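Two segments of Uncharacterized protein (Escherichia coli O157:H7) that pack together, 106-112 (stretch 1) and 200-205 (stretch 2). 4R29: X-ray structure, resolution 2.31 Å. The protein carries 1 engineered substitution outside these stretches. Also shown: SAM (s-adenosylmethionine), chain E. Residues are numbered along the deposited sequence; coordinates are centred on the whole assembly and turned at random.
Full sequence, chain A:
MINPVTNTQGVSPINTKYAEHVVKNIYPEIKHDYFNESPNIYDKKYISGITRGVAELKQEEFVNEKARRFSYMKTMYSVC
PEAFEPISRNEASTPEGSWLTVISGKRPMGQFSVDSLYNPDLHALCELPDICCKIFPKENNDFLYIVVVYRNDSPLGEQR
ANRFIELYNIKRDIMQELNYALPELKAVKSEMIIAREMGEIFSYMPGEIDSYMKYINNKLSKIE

Stretch 1, residues 106-112: KRPMGQF
Stretch 2 200-205: EIFSYM

One arginine ties the two stretches to each other and to the bound S-adenosylmethionine. Arg 107 NH1 donates to Phe 202 O (2.9 Å, 152° at the hydrogen) and to SAM O (2.8 Å). Arg 107 NH2 donates to SAM OXT at 2.6 Å. The NH1 to Phe 202 O bond is the only direct hydrogen bond across the contact. Phe 202 O lies near the guanidinium plane, where the N-H bonds point. The arginine reaches this site with CA-to-CB toward stretch 2, chi1 p (60°) and chi2 and chi3 both t.

Stretch 1 is loop through Pro 108 and extended strand from Met 109 to Phe 112, with phi between -154° and -141°. Stretch 2 starts as the end of a helix. Ser 203 leaves it at phi/psi 67/23, in a Schellman motif, and Ser 203 N bonds to Glu 200 O at 3.0 Å. In register, the CA of Arg 107 is 6.7 Å from that of Ser 203, and the CA of Gly 110 is 6.1 Å from that of Phe 202.

Phe 202 (chi1 m, chi2 -53°) is the most covered residue. Met 109 CE lies 3.4 Å from Phe 202 CE1 and 3.7 Å from Ile 201 CD1. Met 109 chi1 is 93°, between wells; chi2 is p and chi3 t. Gln 111 CB meets the ring edge, 3.7 Å from Phe 202 CE1. SAM O lies over one ring face, 3.4 Å from Phe 202 CD1.

Gly 110 leaves room for the arginine: an ideal CB there would come within 2.5 Å of Arg 107 NH2.

Water 2 bridges the stretches: its oxygen is 2.8 Å from Met 109 O, 2.7 Å from Ile 201 O and 3.0 Å from Ser 203 OG. The ligand adds another bridge. Gln 111 N donates to SAM OXT (3.0 Å), and Tyr 204 OH donates to SAM O (2.7 Å).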

# COMPACT_ATOMS: atom_id res chain seq x y z
N LYS A 106 12.39 0.46 10.17
CA LYS A 106 11.68 0.26 11.44
C LYS A 106 10.86 -1.03 11.44
O LYS A 106 10.66 -1.64 12.49
CB LYS A 106 10.73 1.41 11.74
CG LYS A 106 11.38 2.67 12.26
CD LYS A 106 10.30 3.56 12.85
CE LYS A 106 10.81 4.94 13.04
NZ LYS A 106 11.51 5.37 11.78
N ARG A 107 10.36 -1.42 10.28
CA ARG A 107 9.54 -2.63 10.18
C ARG A 107 9.67 -3.22 8.78
O ARG A 107 10.11 -2.55 7.85
CB ARG A 107 8.05 -2.33 10.51
CG ARG A 107 7.40 -1.30 9.60
CD ARG A 107 5.90 -1.13 9.90
NE ARG A 107 5.28 -0.23 8.93
CZ ARG A 107 3.99 -0.20 8.61
NH1 ARG A 107 3.12 -1.03 9.20
NH2 ARG A 107 3.56 0.67 7.71
N PRO A 108 9.30 -4.50 8.63
CA PRO A 108 9.48 -5.18 7.35
C PRO A 108 8.41 -4.92 6.27
O PRO A 108 8.69 -5.12 5.10
CB PRO A 108 9.52 -6.67 7.75
CG PRO A 108 8.69 -6.74 8.98
CD PRO A 108 8.98 -5.44 9.72
N MET A 109 7.19 -4.53 6.64
CA MET A 109 6.20 -4.16 5.62
C MET A 109 5.11 -3.18 6.06
O MET A 109 4.86 -2.98 7.24
CB MET A 109 5.64 -5.36 4.83
CG MET A 109 4.39 -6.00 5.32
SD MET A 109 2.77 -5.19 5.10
CE MET A 109 1.96 -6.23 6.32
N GLY A 110 4.55 -2.53 5.05
CA GLY A 110 3.49 -1.55 5.22
C GLY A 110 2.60 -1.62 3.99
O GLY A 110 2.97 -2.22 2.98
N GLN A 111 1.43 -1.02 4.08
CA GLN A 111 0.47 -1.06 2.98
C GLN A 111 -0.18 0.33 2.91
O GLN A 111 -0.46 0.93 3.93
CB GLN A 111 -0.58 -2.16 3.22
CG GLN A 111 -1.74 -2.18 2.22
CD GLN A 111 -2.86 -1.22 2.60
OE1 GLN A 111 -3.30 -1.20 3.75
NE2 GLN A 111 -3.32 -0.42 1.66
N PHE A 112 -0.35 0.85 1.71
CA PHE A 112 -1.01 2.14 1.51
C PHE A 112 -1.74 2.13 0.17
O PHE A 112 -1.75 1.12 -0.52
CB PHE A 112 -0.01 3.30 1.64
CG PHE A 112 1.11 3.28 0.61
CD1 PHE A 112 2.27 2.52 0.82
CD2 PHE A 112 1.02 4.04 -0.56
CE1 PHE A 112 3.31 2.51 -0.11
CE2 PHE A 112 2.06 4.05 -1.50
CZ PHE A 112 3.20 3.27 -1.27
N GLU A 200 -0.67 -7.25 13.94
CA GLU A 200 0.57 -7.97 14.17
C GLU A 200 1.53 -7.87 13.00
O GLU A 200 2.70 -7.54 13.18
CB GLU A 200 0.26 -9.42 14.55
CG GLU A 200 -0.50 -9.49 15.88
CD GLU A 200 -0.99 -10.89 16.25
OE1 GLU A 200 -0.93 -11.80 15.41
OE2 GLU A 200 -1.45 -11.06 17.39
N ILE A 201 1.05 -8.14 11.79
CA ILE A 201 1.96 -8.11 10.64
C ILE A 201 2.39 -6.68 10.30
O ILE A 201 3.45 -6.48 9.73
CB ILE A 201 1.43 -8.90 9.41
CG1 ILE A 201 0.10 -8.33 8.90
CG2 ILE A 201 1.28 -10.40 9.74
CD1 ILE A 201 -0.33 -8.91 7.53
N PHE A 202 1.59 -5.69 10.69
CA PHE A 202 1.99 -4.30 10.51
C PHE A 202 2.89 -3.81 11.64
O PHE A 202 3.27 -2.65 11.65
CB PHE A 202 0.77 -3.38 10.38
CG PHE A 202 0.05 -3.48 9.05
CD1 PHE A 202 0.73 -3.35 7.85
CD2 PHE A 202 -1.33 -3.71 9.01
CE1 PHE A 202 0.06 -3.44 6.64
CE2 PHE A 202 -2.00 -3.79 7.80
CZ PHE A 202 -1.30 -3.66 6.62
N SER A 203 3.22 -4.68 12.59
CA SER A 203 4.14 -4.32 13.68
C SER A 203 3.58 -3.29 14.66
O SER A 203 4.34 -2.61 15.32
CB SER A 203 5.47 -3.78 13.14
OG SER A 203 6.13 -4.74 12.35
N TYR A 204 2.27 -3.15 14.76
CA TYR A 204 1.73 -2.19 15.71
C TYR A 204 2.00 -2.72 17.11
O TYR A 204 2.18 -3.92 17.31
CB TYR A 204 0.23 -2.01 15.52
CG TYR A 204 -0.17 -1.44 14.19
CD1 TYR A 204 0.76 -0.82 13.36
CD2 TYR A 204 -1.49 -1.53 13.75
CE1 TYR A 204 0.38 -0.30 12.13
CE2 TYR A 204 -1.87 -1.02 12.53
CZ TYR A 204 -0.93 -0.40 11.73
OH TYR A 204 -1.32 0.11 10.53
N MET A 205 2.03 -1.81 18.07
CA MET A 205 2.20 -2.22 19.45
C MET A 205 1.00 -3.00 19.99
O MET A 205 -0.15 -2.67 19.70
CB MET A 205 2.56 -1.03 20.32
CG MET A 205 4.02 -0.62 20.08
SD MET A 205 4.34 0.92 20.90
CE MET A 205 2.91 1.84 20.34
N SAM E . -1.00 2.14 6.21
CA SAM E . -1.05 1.15 7.29
C SAM E . 0.31 0.50 7.52
O SAM E . 0.55 -0.04 8.61
OXT SAM E . 1.17 0.49 6.62
CB SAM E . -2.06 0.04 7.02
CG SAM E . -3.51 0.47 7.15
SD SAM E . -4.67 -0.92 7.35
CE SAM E . -6.17 0.09 7.48
C5' SAM E . -4.44 -1.25 9.11
C4' SAM E . -5.28 -2.45 9.55
O4' SAM E . -4.74 -3.02 10.73
C3' SAM E . -6.72 -2.06 9.85
O3' SAM E . -7.55 -2.23 8.72
C2' SAM E . -7.10 -2.99 10.98
O2' SAM E . -7.70 -4.11 10.39
C1' SAM E . -5.78 -3.44 11.59
N9 SAM E . -5.48 -2.81 12.89
C8 SAM E . -5.16 -3.47 14.05
N7 SAM E . -4.91 -2.57 15.02
C5 SAM E . -5.05 -1.33 14.49
C6 SAM E . -4.90 -0.07 15.03
N6 SAM E . -4.56 0.07 16.31
N1 SAM E . -5.11 1.04 14.24
C2 SAM E . -5.45 0.88 12.91
N3 SAM E . -5.59 -0.38 12.37
C4 SAM E . -5.39 -1.47 13.14
O HOH W 1 8.60 -3.42 13.59
O HOH W 2 5.49 -4.67 9.38